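Local atomic coordinates of NAD dependent epimerase/dehydratase family (uncultured archaeon MedDCM-OCT-S05-C57, PDB entry 5Y1F), a protein that binds NAD+ and probably oxidises L-threonine at its 3-hydroxyl group, working as a monomeric short-chain-type dehydrogenase. Residues A[143-147]-A[249-254]. Residues are numbered along the deposited sequence; the frame is centred on the assembly and turned at random.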
loop_
_atom_site.group_PDB
_atom_site.type_symbol
_atom_site.label_atom_id
_atom_site.label_comp_id
_atom_site.label_asym_id
_atom_site.label_seq_id
_atom_site.Cartn_x
_atom_site.Cartn_y
_atom_site.Cartn_z
ATOM N N MET A 143 -15.957 -0.331 -11.448
ATOM C CA MET A 143 -15.143 -1.327 -12.125
ATOM C C MET A 143 -14.180 -0.684 -13.114
ATOM O O MET A 143 -14.076 -1.074 -14.268
ATOM C CB MET A 143 -16.025 -2.421 -12.780
ATOM C CG MET A 143 -16.629 -3.362 -11.749
ATOM S SD MET A 143 -15.329 -4.484 -11.147
ATOM C CE MET A 143 -15.725 -4.531 -9.427
ATOM N N THR A 144 -13.374 0.259 -12.606
ATOM C CA THR A 144 -12.438 0.946 -13.475
ATOM C C THR A 144 -11.549 -0.021 -14.190
ATOM O O THR A 144 -10.906 -0.846 -13.553
ATOM C CB THR A 144 -11.621 1.932 -12.636
ATOM O OG1 THR A 144 -12.475 2.670 -11.764
ATOM C CG2 THR A 144 -10.781 2.800 -13.462
ATOM N N PRO A 145 -11.436 0.096 -15.524
ATOM C CA PRO A 145 -10.541 -0.806 -16.249
ATOM C C PRO A 145 -9.050 -0.568 -15.999
ATOM O O PRO A 145 -8.641 0.488 -15.528
ATOM C CB PRO A 145 -10.910 -0.541 -17.725
ATOM C CG PRO A 145 -12.281 0.027 -17.709
ATOM C CD PRO A 145 -12.348 0.815 -16.421
ATOM N N GLN A 146 -8.246 -1.569 -16.326
ATOM C CA GLN A 146 -6.790 -1.486 -16.234
ATOM C C GLN A 146 -6.222 -0.349 -17.086
ATOM O O GLN A 146 -5.333 0.392 -16.646
ATOM C CB GLN A 146 -6.229 -2.847 -16.639
ATOM C CG GLN A 146 -4.728 -2.949 -16.701
ATOM C CD GLN A 146 -4.050 -2.769 -15.344
ATOM O OE1 GLN A 146 -3.018 -2.048 -15.219
ATOM N NE2 GLN A 146 -4.545 -3.430 -14.365
ATOM N N ASN A 147 -6.728 -0.234 -18.300
ATOM C CA ASN A 147 -6.204 0.680 -19.293
ATOM C C ASN A 147 -7.189 1.774 -19.612
ATOM O O ASN A 147 -8.088 1.654 -20.460
ATOM C CB ASN A 147 -5.893 -0.073 -20.595
ATOM C CG ASN A 147 -4.919 -1.192 -20.381
ATOM O OD1 ASN A 147 -5.284 -2.404 -20.462
ATOM N ND2 ASN A 147 -3.691 -0.842 -20.193
ATOM N N TYR A 249 1.355 -6.995 -17.497
ATOM C CA TYR A 249 1.550 -5.679 -16.893
ATOM C C TYR A 249 2.722 -5.819 -15.921
ATOM O O TYR A 249 3.089 -6.910 -15.547
ATOM C CB TYR A 249 0.261 -5.231 -16.204
ATOM C CG TYR A 249 -0.843 -5.078 -17.199
ATOM C CD1 TYR A 249 -1.640 -6.170 -17.552
ATOM C CD2 TYR A 249 -1.038 -3.894 -17.889
ATOM C CE1 TYR A 249 -2.553 -6.081 -18.580
ATOM C CE2 TYR A 249 -1.960 -3.815 -18.921
ATOM C CZ TYR A 249 -2.710 -4.917 -19.241
ATOM O OH TYR A 249 -3.595 -4.769 -20.290
ATOM N N HIS A 250 3.295 -4.684 -15.530
ATOM C CA HIS A 250 4.511 -4.684 -14.731
ATOM C C HIS A 250 4.324 -3.859 -13.474
ATOM O O HIS A 250 4.074 -4.428 -12.405
ATOM C CB HIS A 250 5.719 -4.313 -15.590
ATOM C CG HIS A 250 5.970 -5.343 -16.629
ATOM N ND1 HIS A 250 5.319 -5.407 -17.839
ATOM C CD2 HIS A 250 6.579 -6.525 -16.460
ATOM C CE1 HIS A 250 5.662 -6.551 -18.430
ATOM N NE2 HIS A 250 6.382 -7.257 -17.596
ATOM N N SER A 251 4.307 -2.536 -13.597
ATOM C CA SER A 251 4.304 -1.642 -12.429
ATOM C C SER A 251 2.947 -1.381 -11.805
ATOM O O SER A 251 2.857 -0.797 -10.724
ATOM C CB SER A 251 4.837 -0.267 -12.818
ATOM O OG SER A 251 3.929 0.415 -13.666
ATOM N N ASN A 252 1.867 -1.805 -12.441
ATOM C CA ASN A 252 0.591 -1.181 -12.210
ATOM C C ASN A 252 -0.644 -2.066 -12.306
ATOM O O ASN A 252 -1.686 -1.606 -12.725
ATOM C CB ASN A 252 0.442 -0.010 -13.173
ATOM C CG ASN A 252 0.474 -0.425 -14.611
ATOM O OD1 ASN A 252 0.624 -1.611 -14.963
ATOM N ND2 ASN A 252 0.425 0.602 -15.501
ATOM N N TYR A 253 -0.582 -3.271 -11.784
ATOM C CA TYR A 253 -1.796 -4.097 -11.753
ATOM C C TYR A 253 -2.899 -3.489 -10.947
ATOM O O TYR A 253 -2.732 -3.275 -9.735
ATOM C CB TYR A 253 -1.498 -5.473 -11.199
ATOM C CG TYR A 253 -0.949 -6.455 -12.238
ATOM C CD1 TYR A 253 -1.820 -7.151 -13.094
ATOM C CD2 TYR A 253 0.413 -6.696 -12.367
ATOM C CE1 TYR A 253 -1.355 -8.008 -14.065
ATOM C CE2 TYR A 253 0.859 -7.609 -13.295
ATOM C CZ TYR A 253 -0.009 -8.196 -14.176
ATOM O OH TYR A 253 0.495 -9.110 -15.132
ATOM N N ASN A 254 -4.094 -3.377 -11.532
ATOM C CA ASN A 254 -5.290 -3.196 -10.730
ATOM C C ASN A 254 -5.475 -4.373 -9.807
ATOM O O ASN A 254 -5.126 -5.511 -10.153
ATOM C CB ASN A 254 -6.527 -3.110 -11.626
ATOM C CG ASN A 254 -6.745 -1.758 -12.249
ATOM O OD1 ASN A 254 -5.930 -0.821 -12.118
ATOM N ND2 ASN A 254 -7.857 -1.624 -12.984
#
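Q146 and Y249 meet through a CH-pi contact: CG of Q146 sits over one face of the Y249 ring, 3.9 Å from its centroid, displaced toward the rim and 21° off the normal. With CG anti to the backbone N of Q146 (chi1 176°), the chain heads for 249-254 and then bends at chi2, which lays the amide alongside the backbone of N252 to N254. At the edge of the same ring, near its plane, N147 brings ND2 to 3.7 Å from CE2 of Y249, and its OD1 lies 2.9 Å from the Y249 OH. The ring of Y253, in turn, receives CB of Y249 on one face.

Residues 143-147 belong to the loop between strand 125-131 and helix 155-174 of the Rossmann-type nucleotide-binding fold, whereas 253-254 forms a short, weakly bonded strand that runs parallel to 178-187 in the central sheet. Here the loop packs against that strand and the turn before it, with the N254 side chain about 11 Å from the bound NAD.

Polar bonding centres on N254, whose ND2 gives a weak hydrogen bond to P145 O, 3.4 Å long; ND2 is also bonded to N296 O. R182 NH1 joins both segments, donating to N254 OD1 and to Q146 O. Within 249-254, Y249 N donates to Y253 OH at 3.3 Å, a hydroxyl also hydrogen-bonded to D303 OD2.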